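Local structure of phosphotransferase system, mannose/fructose/N-acetylgalactosamine-specific component IIB (Thermoanaerobacter tengcongensis, 3LFJ) at residues H35-V38 against M39-W42; E62-K65 against N66-M70; K79-G82 against V83-L87; L102-N106 against I107-K111; V141-S144 against E145-K149. The protein probably acts as the IIB component of a sugar phosphotransferase system, passing phosphate from a phosphohistidine protein to an incoming sugar. All coordinates share one frame; numbering follows the deposited sequence. Where two conformers were deposited one is given.

Interaction 1 (H35-V38 against M39-W42)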
loop_
_atom_site.group_PDB
_atom_site.type_symbol
_atom_site.label_atom_id
_atom_site.label_comp_id
_atom_site.label_asym_id
_atom_site.label_seq_id
_atom_site.Cartn_x
_atom_site.Cartn_y
_atom_site.Cartn_z
ATOM N N HIS A 35 -9.008 2.524 8.298
ATOM C CA HIS A 35 -9.749 1.972 9.427
ATOM C C HIS A 35 -9.185 2.478 10.752
ATOM O O HIS A 35 -7.981 2.670 10.892
ATOM C CB HIS A 35 -9.701 0.436 9.394
ATOM C CG HIS A 35 -8.315 -0.127 9.477
ATOM N ND1 HIS A 35 -7.749 -0.549 10.664
ATOM C CD2 HIS A 35 -7.368 -0.308 8.527
ATOM C CE1 HIS A 35 -6.525 -0.992 10.433
ATOM N NE2 HIS A 35 -6.267 -0.848 9.144
ATOM N N GLY A 36 -10.066 2.668 11.730
ATOM C CA GLY A 36 -9.646 3.167 13.028
ATOM C C GLY A 36 -8.815 4.439 12.911
ATOM O O GLY A 36 -9.117 5.320 12.106
ATOM N N GLN A 37 -7.761 4.528 13.713
ATOM C CA GLN A 37 -6.889 5.700 13.695
ATOM C C GLN A 37 -5.604 5.444 12.916
ATOM O O GLN A 37 -4.703 6.278 12.892
ATOM C CB GLN A 37 -6.524 6.103 15.126
ATOM C CG GLN A 37 -7.694 6.608 15.940
ATOM C CD GLN A 37 -8.348 7.811 15.303
ATOM O OE1 GLN A 37 -9.534 7.784 14.972
ATOM N NE2 GLN A 37 -7.574 8.873 15.114
ATOM N N VAL A 38 -5.508 4.280 12.285
ATOM C CA VAL A 38 -4.255 3.860 11.677
ATOM C C VAL A 38 -3.704 4.872 10.669
ATOM O O VAL A 38 -2.533 5.250 10.725
ATOM C CB VAL A 38 -4.421 2.465 11.034
ATOM C CG1 VAL A 38 -3.220 2.096 10.193
ATOM C CG2 VAL A 38 -4.654 1.425 12.128
ATOM N N MET A 39 -4.539 5.315 9.739
ATOM C CA MET A 39 -4.048 6.230 8.723
ATOM C C MET A 39 -3.831 7.632 9.271
ATOM O O MET A 39 -3.051 8.398 8.720
ATOM C CB MET A 39 -4.970 6.256 7.498
ATOM C CG MET A 39 -4.784 5.042 6.592
ATOM S SD MET A 39 -3.099 4.792 6.027
ATOM C CE MET A 39 -2.888 6.273 5.053
ATOM N N THR A 40 -4.529 7.979 10.350
ATOM C CA THR A 40 -4.297 9.265 10.985
ATOM C C THR A 40 -2.871 9.280 11.529
ATOM O O THR A 40 -2.140 10.262 11.363
ATOM C CB THR A 40 -5.337 9.523 12.081
ATOM O OG1 THR A 40 -6.639 9.576 11.480
ATOM C CG2 THR A 40 -5.056 10.838 12.795
ATOM N N ARG A 41 -2.455 8.165 12.125
ATOM C CA ARG A 41 -1.079 8.021 12.580
ATOM C C ARG A 41 -0.073 8.095 11.428
ATOM O O ARG A 41 0.888 8.851 11.484
ATOM C CB ARG A 41 -0.892 6.723 13.374
ATOM C CG ARG A 41 -1.822 6.593 14.571
ATOM C CD ARG A 41 -1.411 5.410 15.436
ATOM N NE ARG A 41 -2.343 5.210 16.539
ATOM C CZ ARG A 41 -2.264 5.847 17.702
ATOM N NH1 ARG A 41 -1.289 6.722 17.915
ATOM N NH2 ARG A 41 -3.160 5.608 18.650
ATOM N N TRP A 42 -0.311 7.328 10.364
ATOM C CA TRP A 42 0.609 7.321 9.234
ATOM C C TRP A 42 0.756 8.687 8.570
ATOM O O TRP A 42 1.863 9.079 8.215
ATOM C CB TRP A 42 0.193 6.264 8.196
ATOM C CG TRP A 42 0.618 4.884 8.609
ATOM C CD1 TRP A 42 -0.180 3.888 9.107
ATOM C CD2 TRP A 42 1.952 4.358 8.581
ATOM N NE1 TRP A 42 0.583 2.777 9.391
ATOM C CE2 TRP A 42 1.892 3.039 9.084
ATOM C CE3 TRP A 42 3.193 4.880 8.192
ATOM C CZ2 TRP A 42 3.029 2.233 9.212
ATOM C CZ3 TRP A 42 4.330 4.069 8.309
ATOM C CH2 TRP A 42 4.231 2.758 8.814
HETATM O O HOH W 1 -7.356 5.249 9.468
HETATM O O HOH W 2 -8.697 10.173 13.014
#
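Val38 and Trp42 lie side by side on the first turn of helix 38-43 and point the same way. Val38 CG1 meets the edge of the indole in its plane, 3.7 Å from Trp42 CD1. This methyl group is anti to the backbone N of Val38 (chi1 170°), which carries it toward the ring. Val38 CB also lies over one face of the His35 imidazole, near the rim. His35 NE2 is bonded to Asp30, and Trp42 NE1 to the carbonyl of Met166. Gln37 and Thr40 also run alongside each other. Water 2 joins them, 2.7 Å from Gln37 NE2 and 2.6 Å from Thr40 OG1. Gln37 is the N-cap, and Gln37 O accepts from Arg41 N at 3.0 Å. Trp42 N bonds to Val38 O. Water 1 accepts from Met39 N at 2.8 Å and donates to His35 O at 3.0 Å. A leucine in place of Trp42 would probably leave Met166 O without its indole donor and Val38 CG1 without the ring edge. Two waters thus link the loop to the helix start, and the buried indole has both an apolar edge contact and a satisfied N-H.

Interaction 2 (E62-K65 against N66-M70)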
loop_
_atom_site.group_PDB
_atom_site.type_symbol
_atom_site.label_atom_id
_atom_site.label_comp_id
_atom_site.label_asym_id
_atom_site.label_seq_id
_atom_site.Cartn_x
_atom_site.Cartn_y
_atom_site.Cartn_z
ATOM N N GLU A 62 -19.470 2.731 -4.468
ATOM C CA GLU A 62 -19.745 4.055 -3.927
ATOM C C GLU A 62 -19.946 4.035 -2.413
ATOM O O GLU A 62 -19.568 4.990 -1.739
ATOM C CB GLU A 62 -20.946 4.673 -4.646
ATOM C CG GLU A 62 -20.645 4.999 -6.123
ATOM C CD GLU A 62 -20.200 6.427 -6.371
ATOM O OE1 GLU A 62 -19.401 6.979 -5.577
ATOM O OE2 GLU A 62 -20.651 6.991 -7.389
ATOM N N PHE A 63 -20.520 2.954 -1.892
ATOM C CA PHE A 63 -20.754 2.861 -0.462
ATOM C C PHE A 63 -19.435 2.901 0.292
ATOM O O PHE A 63 -19.270 3.672 1.249
ATOM C CB PHE A 63 -21.525 1.582 -0.129
ATOM C CG PHE A 63 -21.889 1.461 1.324
ATOM C CD1 PHE A 63 -23.075 1.987 1.801
ATOM C CD2 PHE A 63 -21.035 0.814 2.214
ATOM C CE1 PHE A 63 -23.414 1.873 3.138
ATOM C CE2 PHE A 63 -21.365 0.710 3.544
ATOM C CZ PHE A 63 -22.558 1.241 4.008
ATOM N N MET A 64 -18.484 2.066 -0.124
ATOM C CA MET A 64 -17.221 2.020 0.601
ATOM C C MET A 64 -16.346 3.239 0.312
ATOM O O MET A 64 -15.567 3.657 1.166
ATOM C CB MET A 64 -16.463 0.707 0.342
ATOM C CG MET A 64 -17.055 -0.477 1.107
ATOM S SD MET A 64 -17.436 -0.216 2.840
ATOM C CE MET A 64 -15.793 -0.046 3.538
ATOM N N LYS A 65 -16.467 3.824 -0.879
ATOM C CA LYS A 65 -15.746 5.064 -1.126
ATOM C C LYS A 65 -16.175 6.127 -0.123
ATOM O O LYS A 65 -15.332 6.835 0.413
ATOM C CB LYS A 65 -15.926 5.556 -2.555
ATOM C CG LYS A 65 -15.125 4.736 -3.549
ATOM C CD LYS A 65 -15.032 5.431 -4.897
ATOM C CE LYS A 65 -16.282 5.240 -5.704
ATOM N NZ LYS A 65 -16.085 5.865 -7.051
ATOM N N ASN A 66 -17.477 6.203 0.147
ATOM C CA ASN A 66 -17.958 7.159 1.143
ATOM C C ASN A 66 -17.454 6.809 2.540
ATOM O O ASN A 66 -16.999 7.693 3.273
ATOM C CB ASN A 66 -19.480 7.242 1.141
ATOM C CG ASN A 66 -19.996 8.227 2.173
ATOM O OD1 ASN A 66 -19.651 9.416 2.137
ATOM N ND2 ASN A 66 -20.815 7.746 3.091
ATOM N N ILE A 67 -17.533 5.527 2.914
ATOM C CA ILE A 67 -17.030 5.100 4.231
ATOM C C ILE A 67 -15.564 5.511 4.423
ATOM O O ILE A 67 -15.194 6.095 5.445
ATOM C CB ILE A 67 -17.172 3.570 4.430
ATOM C CG1 ILE A 67 -18.645 3.150 4.477
ATOM C CG2 ILE A 67 -16.416 3.106 5.693
ATOM C CD1 ILE A 67 -19.432 3.779 5.598
ATOM N N TYR A 68 -14.713 5.204 3.449
ATOM C CA TYR A 68 -13.295 5.495 3.610
ATOM C C TYR A 68 -13.008 6.998 3.583
ATOM O O TYR A 68 -12.103 7.472 4.284
ATOM C CB TYR A 68 -12.472 4.748 2.556
ATOM C CG TYR A 68 -12.437 3.248 2.749
ATOM C CD1 TYR A 68 -12.198 2.683 3.994
ATOM C CD2 TYR A 68 -12.634 2.380 1.660
ATOM C CE1 TYR A 68 -12.162 1.307 4.167
ATOM C CE2 TYR A 68 -12.596 1.004 1.824
ATOM C CZ TYR A 68 -12.368 0.468 3.070
ATOM O OH TYR A 68 -12.337 -0.901 3.214
ATOM N N THR A 69 -13.771 7.747 2.787
ATOM C CA THR A 69 -13.598 9.196 2.712
ATOM C C THR A 69 -13.945 9.815 4.071
ATOM O O THR A 69 -13.223 10.680 4.568
ATOM C CB THR A 69 -14.463 9.800 1.589
ATOM O OG1 THR A 69 -14.000 9.299 0.330
ATOM C CG2 THR A 69 -14.375 11.325 1.579
ATOM N N MET A 70 -15.022 9.339 4.684
ATOM C CA MET A 70 -15.452 9.840 5.994
ATOM C C MET A 70 -14.496 9.460 7.115
ATOM O O MET A 70 -14.407 10.158 8.140
ATOM C CB MET A 70 -16.853 9.329 6.332
ATOM C CG MET A 70 -17.927 9.838 5.387
ATOM S SD MET A 70 -19.582 9.532 6.017
ATOM C CE MET A 70 -19.604 7.744 6.110
HETATM O O HOH W 3 -21.498 4.957 2.711
#
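One face of the Tyr68 ring is covered by the methyl end of Met64. Met64 CE sits 3.9 Å from the ring centroid, 29° off the normal, in a CH-pi contact. Its nearest ring atom is Tyr68 CZ, at 3.5 Å. The sulfur lies farther out above the same ring, with Met64 SD 5.4 Å from the centroid, so this is a Met-aromatic contact led by the methyl group. Bends at chi2 (-46°) and chi3 (-68°) fold the Met64 chain back over the tyrosine. The Phe63 ring has water 3 above one face, toward the rim, while Ile67 CG1 approaches that ring obliquely, 3.8 Å from Phe63 CE2. Ile67 CG2 also touches Met64 CE, so Ile67 meets both of these side chains. Water 3 donates to Phe63 O and accepts from Asn66 ND2 at 2.9 Å. The backbone repeats the i to i+4 bonds of an alpha helix. Lys65 O takes two donors, Thr69 N at 3.0 Å and Thr69 OG1 at 2.8 Å, which reach it from opposite faces of its carbonyl plane. Lys65 NZ bonds to Ala59 O and makes a long salt bridge to Glu62. The Met64-Tyr68 contact lies on the side of the helix that meets Leu58 of helix 56-60. Water 3 thus joins Phe63 O to Asn66, and the Thr69 hydroxyl is satisfied by Lys65 O.

Interaction 3 (K79-G82 against V83-L87)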
loop_
_atom_site.group_PDB
_atom_site.type_symbol
_atom_site.label_atom_id
_atom_site.label_comp_id
_atom_site.label_asym_id
_atom_site.label_seq_id
_atom_site.Cartn_x
_atom_site.Cartn_y
_atom_site.Cartn_z
ATOM N N LYS A 79 -8.488 10.030 -2.532
ATOM C CA LYS A 79 -8.930 9.795 -3.898
ATOM C C LYS A 79 -8.814 8.310 -4.181
ATOM O O LYS A 79 -7.896 7.661 -3.686
ATOM C CB LYS A 79 -8.061 10.564 -4.884
ATOM C CG LYS A 79 -8.148 12.077 -4.708
ATOM C CD LYS A 79 -9.586 12.549 -4.846
ATOM N N VAL A 80 -9.729 7.788 -4.990
ATOM C CA VAL A 80 -9.739 6.371 -5.312
ATOM C C VAL A 80 -9.626 6.197 -6.815
ATOM O O VAL A 80 -10.320 6.870 -7.584
ATOM C CB VAL A 80 -11.029 5.694 -4.815
ATOM C CG1 VAL A 80 -11.051 4.211 -5.208
ATOM C CG2 VAL A 80 -11.165 5.859 -3.298
ATOM N N PHE A 81 -8.723 5.312 -7.233
ATOM C CA PHE A 81 -8.532 5.005 -8.648
ATOM C C PHE A 81 -8.506 3.511 -8.854
ATOM O O PHE A 81 -7.954 2.775 -8.023
ATOM C CB PHE A 81 -7.188 5.527 -9.162
ATOM C CG PHE A 81 -7.084 7.033 -9.233
ATOM C CD1 PHE A 81 -7.274 7.685 -10.437
ATOM C CD2 PHE A 81 -6.751 7.780 -8.117
ATOM C CE1 PHE A 81 -7.161 9.068 -10.525
ATOM C CE2 PHE A 81 -6.641 9.163 -8.192
ATOM C CZ PHE A 81 -6.841 9.802 -9.400
ATOM N N GLY A 82 -9.040 3.062 -9.991
ATOM C CA GLY A 82 -8.711 1.729 -10.463
ATOM C C GLY A 82 -7.268 1.687 -10.949
ATOM O O GLY A 82 -6.624 2.730 -11.101
ATOM N N VAL A 83 -6.760 0.486 -11.212
ATOM C CA VAL A 83 -5.365 0.333 -11.649
ATOM C C VAL A 83 -5.057 1.093 -12.940
ATOM O O VAL A 83 -4.096 1.876 -13.000
ATOM C CB VAL A 83 -5.013 -1.158 -11.814
ATOM C CG1 VAL A 83 -3.680 -1.352 -12.546
ATOM C CG2 VAL A 83 -4.999 -1.838 -10.462
ATOM N N ASP A 84 -5.859 0.878 -13.981
ATOM C CA ASP A 84 -5.563 1.544 -15.247
ATOM C C ASP A 84 -5.654 3.055 -15.102
ATOM O O ASP A 84 -4.827 3.774 -15.652
ATOM C CB ASP A 84 -6.526 1.089 -16.354
ATOM C CG ASP A 84 -6.310 -0.347 -16.775
ATOM O OD1 ASP A 84 -5.290 -0.974 -16.397
ATOM O OD2 ASP A 84 -7.190 -0.859 -17.506
ATOM N N ALA A 85 -6.667 3.541 -14.382
ATOM C CA ALA A 85 -6.823 4.982 -14.183
ATOM C C ALA A 85 -5.677 5.588 -13.383
ATOM O O ALA A 85 -5.256 6.720 -13.655
ATOM C CB ALA A 85 -8.169 5.291 -13.510
ATOM N N ALA A 86 -5.175 4.853 -12.393
ATOM C CA ALA A 86 -4.029 5.329 -11.618
ATOM C C ALA A 86 -2.805 5.448 -12.511
ATOM O O ALA A 86 -2.094 6.448 -12.457
ATOM C CB ALA A 86 -3.745 4.393 -10.468
ATOM N N LEU A 87 -2.554 4.432 -13.329
ATOM C CA LEU A 87 -1.401 4.488 -14.220
ATOM C C LEU A 87 -1.538 5.650 -15.205
ATOM O O LEU A 87 -0.555 6.343 -15.499
ATOM C CB LEU A 87 -1.228 3.161 -14.959
ATOM C CG LEU A 87 -0.835 2.000 -14.045
ATOM C CD1 LEU A 87 -0.995 0.675 -14.761
ATOM C CD2 LEU A 87 0.597 2.185 -13.559
#
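Phe81 packs on Ala85 and Ala86 where strand 78-81 turns into helix 83-91. This is a strand-to-helix junction of an alpha/beta fold whose sheet is mostly parallel. Strand 79-81 and helix 83-87 meet at 112° between their N-to-C directions, and their axes come within 7.8 Å. Gly82 is the one residue between the two elements, and the chain changes direction there.

The apolar contacts come first. The Phe81 side chain leaves the strand toward the helix. Its ring carbon CG lies anti to the carbonyl carbon (chi1 -69°), which brings the ring alongside the first helical turn. Ala85 CB meets the ring at its edge, in the ring plane, 4.0 Å from Phe81 CD1. Phe81 CB rests against Ala86 CB at 3.9 Å. The small alanine side chains probably allow the strand residue to come close to the helix. The ring also meets Trp22 edge-to-face, and Phe81 touches Val52 on the adjacent strand 50-54.

The helix start is held by polar bonds. Gly82 stands at the N-cap and has no side chain to cap with. Asp56 OD1 instead accepts from Val83 N, so a residue from another part of the chain serves this first amide. Val83 packs on helix 107-115 and on Ile54. The first i to i+4 bond of this helix joins Ala86 N to Gly82 O at 2.9 Å, with an N-H...O angle of 155°.

Interaction 4 (L102-N106 against I107-K111)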
loop_
_atom_site.group_PDB
_atom_site.type_symbol
_atom_site.label_atom_id
_atom_site.label_comp_id
_atom_site.label_asym_id
_atom_site.label_seq_id
_atom_site.Cartn_x
_atom_site.Cartn_y
_atom_site.Cartn_z
ATOM N N LEU A 102 0.290 6.127 -1.291
ATOM C CA LEU A 102 -0.495 5.074 -1.958
ATOM C C LEU A 102 -0.951 4.026 -0.958
ATOM O O LEU A 102 -0.165 3.554 -0.135
ATOM C CB LEU A 102 0.324 4.390 -3.038
ATOM C CG LEU A 102 0.821 5.269 -4.186
ATOM C CD1 LEU A 102 1.595 4.434 -5.179
ATOM C CD2 LEU A 102 -0.359 5.950 -4.862
ATOM N N LEU A 103 -2.223 3.669 -1.046
ATOM C CA LEU A 103 -2.792 2.642 -0.198
ATOM C C LEU A 103 -3.434 1.571 -1.080
ATOM O O LEU A 103 -4.296 1.875 -1.905
ATOM C CB LEU A 103 -3.811 3.296 0.738
ATOM C CG LEU A 103 -4.449 2.413 1.800
ATOM C CD1 LEU A 103 -3.369 1.743 2.632
ATOM C CD2 LEU A 103 -5.352 3.278 2.685
ATOM N N PHE A 104 -2.986 0.329 -0.924
ATOM C CA PHE A 104 -3.553 -0.814 -1.667
ATOM C C PHE A 104 -4.245 -1.742 -0.710
ATOM O O PHE A 104 -3.847 -1.870 0.436
ATOM C CB PHE A 104 -2.435 -1.631 -2.362
ATOM C CG PHE A 104 -1.625 -0.847 -3.316
ATOM C CD1 PHE A 104 -2.018 -0.743 -4.639
ATOM C CD2 PHE A 104 -0.461 -0.186 -2.901
ATOM C CE1 PHE A 104 -1.260 -0.002 -5.557
ATOM C CE2 PHE A 104 0.296 0.559 -3.815
ATOM C CZ PHE A 104 -0.099 0.646 -5.141
ATOM N N LYS A 105 -5.271 -2.431 -1.195
ATOM C CA LYS A 105 -5.912 -3.463 -0.406
ATOM C C LYS A 105 -5.101 -4.772 -0.380
ATOM O O LYS A 105 -5.168 -5.531 0.585
ATOM C CB LYS A 105 -7.302 -3.728 -0.994
ATOM C CG LYS A 105 -8.239 -4.523 -0.116
ATOM C CD LYS A 105 -9.568 -4.668 -0.860
ATOM C CE LYS A 105 -10.589 -5.407 -0.016
ATOM N NZ LYS A 105 -11.869 -5.541 -0.811
ATOM N N ASN A 106 -4.348 -5.043 -1.443
ATOM C CA ASN A 106 -3.673 -6.326 -1.553
ATOM C C ASN A 106 -2.403 -6.247 -2.392
ATOM O O ASN A 106 -2.195 -5.293 -3.150
ATOM C CB ASN A 106 -4.656 -7.375 -2.132
ATOM C CG ASN A 106 -5.388 -6.876 -3.355
ATOM O OD1 ASN A 106 -4.772 -6.489 -4.342
ATOM N ND2 ASN A 106 -6.723 -6.891 -3.299
ATOM N N ILE A 107 -1.570 -7.279 -2.242
ATOM C CA ILE A 107 -0.308 -7.372 -2.956
ATOM C C ILE A 107 -0.486 -7.414 -4.466
ATOM O O ILE A 107 0.242 -6.737 -5.199
ATOM C CB ILE A 107 0.520 -8.590 -2.462
ATOM C CG1 ILE A 107 0.981 -8.352 -1.028
ATOM C CG2 ILE A 107 1.717 -8.820 -3.385
ATOM C CD1 ILE A 107 1.383 -9.631 -0.298
ATOM N N ASP A 108 -1.479 -8.168 -4.941
ATOM C CA ASP A 108 -1.672 -8.260 -6.372
ATOM C C ASP A 108 -1.903 -6.917 -7.063
ATOM O O ASP A 108 -1.407 -6.669 -8.167
ATOM C CB ASP A 108 -2.813 -9.196 -6.712
ATOM C CG ASP A 108 -2.900 -9.443 -8.196
ATOM O OD1 ASP A 108 -3.899 -9.041 -8.826
ATOM O OD2 ASP A 108 -1.920 -9.993 -8.758
ATOM N N THR A 109 -2.677 -6.038 -6.429
ATOM C CA THR A 109 -2.946 -4.762 -7.058
ATOM C C THR A 109 -1.679 -3.915 -7.088
ATOM O O THR A 109 -1.410 -3.225 -8.065
ATOM C CB THR A 109 -4.109 -4.034 -6.362
ATOM O OG1 THR A 109 -5.280 -4.874 -6.392
ATOM C CG2 THR A 109 -4.423 -2.721 -7.062
ATOM N N CYS A 110 -0.883 -4.008 -6.024
ATOM C CA CYS A 110 0.399 -3.327 -6.002
ATOM C C CYS A 110 1.304 -3.857 -7.127
ATOM O O CYS A 110 1.899 -3.077 -7.868
ATOM C CB CYS A 110 1.051 -3.481 -4.628
ATOM S SG CYS A 110 2.651 -2.655 -4.523
ATOM N N LYS A 111 1.363 -5.179 -7.280
ATOM C CA LYS A 111 2.155 -5.781 -8.359
ATOM C C LYS A 111 1.703 -5.278 -9.727
ATOM O O LYS A 111 2.520 -4.914 -10.568
ATOM C CB LYS A 111 2.104 -7.313 -8.300
ATOM C CG LYS A 111 2.713 -8.011 -9.532
ATOM C CD LYS A 111 2.518 -9.522 -9.427
ATOM C CE LYS A 111 3.565 -10.302 -10.211
ATOM N NZ LYS A 111 3.624 -9.944 -11.644
#
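The backbone leaves strand 98-104 at Phe104, passes through Lys105, and enters helix 107-115 at the N-cap Asn106, whose carbonyl O takes a long, weak bond from Cys110 N at 3.4 Å. The asparagine side chain does the main capping. Asn106 OD1 accepts twice from one residue, from Thr109 OG1 at 2.7 Å and from Thr109 N at 3.0 Å. The amide donor comes nearly along the C=O axis, whereas the hydroxyl comes in at a wider bend, with a C=O...O angle of 136°. Asn106 CG takes the crowded position between the backbone N and the carbonyl carbon (chi1 48°), and this swings OD1 over the helix start.

Phe104 lies against the same turn. Cys110 CA sits over one face of its ring, 3.9 Å from the centroid and 18° off the normal. Cys110 SG is over the face too, at 4.4 Å from the centroid, a sulfur-aromatic contact. Thr109 CG2 comes instead to the ring edge, 3.9 Å from Phe104 CD1. Around this core, Phe104 touches Ile29 and Ile54 on the flanking strands. Ile107 touches Thr150 of helix 145-158. Thr109 therefore works both ways, with its hydroxyl and amide on the asparagine and its methyl on the ring. Two bonds on one carbonyl oxygen should hold the Asn106 amide against turning, and the buried hydroxyl of Thr109 is satisfied by it.

Interaction 5 (V141-S144 against E145-K149)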
loop_
_atom_site.group_PDB
_atom_site.type_symbol
_atom_site.label_atom_id
_atom_site.label_comp_id
_atom_site.label_asym_id
_atom_site.label_seq_id
_atom_site.Cartn_x
_atom_site.Cartn_y
_atom_site.Cartn_z
ATOM N N VAL A 141 -0.505 -9.122 10.204
ATOM C CA VAL A 141 -0.105 -9.675 8.908
ATOM C C VAL A 141 0.125 -11.188 8.903
ATOM O O VAL A 141 0.869 -11.715 9.735
ATOM C CB VAL A 141 1.175 -8.992 8.373
ATOM C CG1 VAL A 141 1.677 -9.682 7.088
ATOM C CG2 VAL A 141 0.913 -7.511 8.101
ATOM N N SER A 142 -0.534 -11.864 7.965
ATOM C CA SER A 142 -0.245 -13.254 7.609
ATOM C C SER A 142 0.030 -13.296 6.106
ATOM O O SER A 142 -0.547 -12.511 5.347
ATOM C CB SER A 142 -1.455 -14.142 7.910
ATOM O OG SER A 142 -1.738 -14.177 9.300
ATOM N N LEU A 143 0.895 -14.205 5.657
ATOM C CA LEU A 143 1.246 -14.259 4.233
ATOM C C LEU A 143 1.387 -15.698 3.749
ATOM O O LEU A 143 1.889 -16.549 4.483
ATOM C CB LEU A 143 2.567 -13.525 3.965
ATOM C CG LEU A 143 2.608 -12.005 4.178
ATOM C CD1 LEU A 143 4.040 -11.494 4.154
ATOM C CD2 LEU A 143 1.781 -11.293 3.117
ATOM N N SER A 144 0.964 -15.967 2.520
ATOM C CA SER A 144 1.213 -17.290 1.937
ATOM C C SER A 144 2.620 -17.325 1.375
ATOM O O SER A 144 3.261 -16.294 1.147
ATOM C CB SER A 144 0.232 -17.590 0.812
ATOM O OG SER A 144 0.520 -16.769 -0.311
ATOM N N GLU A 145 3.099 -18.531 1.123
ATOM C CA GLU A 145 4.376 -18.691 0.470
ATOM C C GLU A 145 4.377 -17.985 -0.895
ATOM O O GLU A 145 5.342 -17.318 -1.250
ATOM C CB GLU A 145 4.672 -20.183 0.319
ATOM C CG GLU A 145 6.080 -20.498 -0.098
ATOM C CD GLU A 145 6.293 -22.005 -0.234
ATOM O OE1 GLU A 145 7.074 -22.569 0.557
ATOM O OE2 GLU A 145 5.654 -22.615 -1.115
ATOM N N ASP A 146 3.288 -18.110 -1.653
ATOM C CA ASP A 146 3.202 -17.436 -2.949
ATOM C C ASP A 146 3.286 -15.919 -2.802
ATOM O O ASP A 146 3.900 -15.232 -3.609
ATOM C CB ASP A 146 1.920 -17.815 -3.688
ATOM C CG ASP A 146 2.016 -19.170 -4.357
ATOM O OD1 ASP A 146 3.132 -19.738 -4.389
ATOM O OD2 ASP A 146 0.977 -19.663 -4.850
ATOM N N GLU A 147 2.662 -15.392 -1.755
ATOM C CA GLU A 147 2.687 -13.953 -1.542
ATOM C C GLU A 147 4.094 -13.466 -1.221
ATOM O O GLU A 147 4.516 -12.409 -1.692
ATOM C CB GLU A 147 1.676 -13.551 -0.456
ATOM C CG GLU A 147 0.260 -13.486 -1.013
ATOM C CD GLU A 147 -0.846 -13.635 0.027
ATOM O OE1 GLU A 147 -0.571 -13.825 1.232
ATOM O OE2 GLU A 147 -2.018 -13.572 -0.399
ATOM N N VAL A 148 4.810 -14.230 -0.402
ATOM C CA VAL A 148 6.177 -13.867 -0.072
ATOM C C VAL A 148 7.055 -13.925 -1.325
ATOM O O VAL A 148 7.895 -13.050 -1.525
ATOM C CB VAL A 148 6.753 -14.745 1.044
ATOM C CG1 VAL A 148 8.187 -14.351 1.311
ATOM C CG2 VAL A 148 5.914 -14.581 2.313
ATOM N N LYS A 149 6.827 -14.931 -2.173
ATOM C CA LYS A 149 7.531 -15.027 -3.454
ATOM C C LYS A 149 7.267 -13.787 -4.313
ATOM O O LYS A 149 8.177 -13.233 -4.938
ATOM C CB LYS A 149 7.129 -16.304 -4.206
ATOM C CG LYS A 149 7.712 -17.583 -3.611
#
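A capping box opens helix 145-158, formed by Ser144 and Glu147. Ser144 OG accepts from Glu147 N at 2.9 Å. In return Ser144 N donates to Glu147 OE1 at 2.9 Å, nearly straight at 171°, reaching the carboxylate from above its plane. The serine hydroxyl lies between the backbone N and the carbonyl carbon (chi1 70°), which turns it toward the amide of Glu147. The glutamate chain is extended beyond CG, which brings OE1 to Ser144 N. Its other oxygen, OE2, forms a salt bridge with Arg134. An alanine at Glu147 would probably leave Ser144 N without its acceptor and Arg134 without its ion-pair mate. Next along the helix, Val148 N bonds to Ser144 O at 3.0 Å. Leu143 and Val148 cross at about a right angle, with Leu143 CB 3.9 Å from Val148 CG2. Leu143 CD2 also passes 3.9 Å from Glu147 OE1. The negative glutamate near the helix start is likely to be favoured by the helix dipole. The contact joins strand 142-143, which pairs with strand 135-136, to the long helix 145-158, and Ile107 of helix 107-115 packs against both Leu143 and Glu147.

In the fold
The five contacts follow one another along the chain in the order 1 to 5. Interactions 3 and 4 come where parallel strands 78-81 and 98-104 of the main sheet run into helices. Their centres are 11 Å apart, and Val83 packs on Thr109. Interaction 5 starts helix 145-158 from the small two-stranded sheet. It touches interaction 4 through Ile107, with centres 14 Å apart. Interaction 2 lies at the surface on helix 62-70 and meets interaction 3 where Lys65 touches Val80. Interaction 1, on helix 38-43, touches none of the others. Interactions 1, 3, 4 and 5 thus sit at helix starts of this alpha/beta domain, 2 runs along a short helix, and contacts 2 to 5 touch in series.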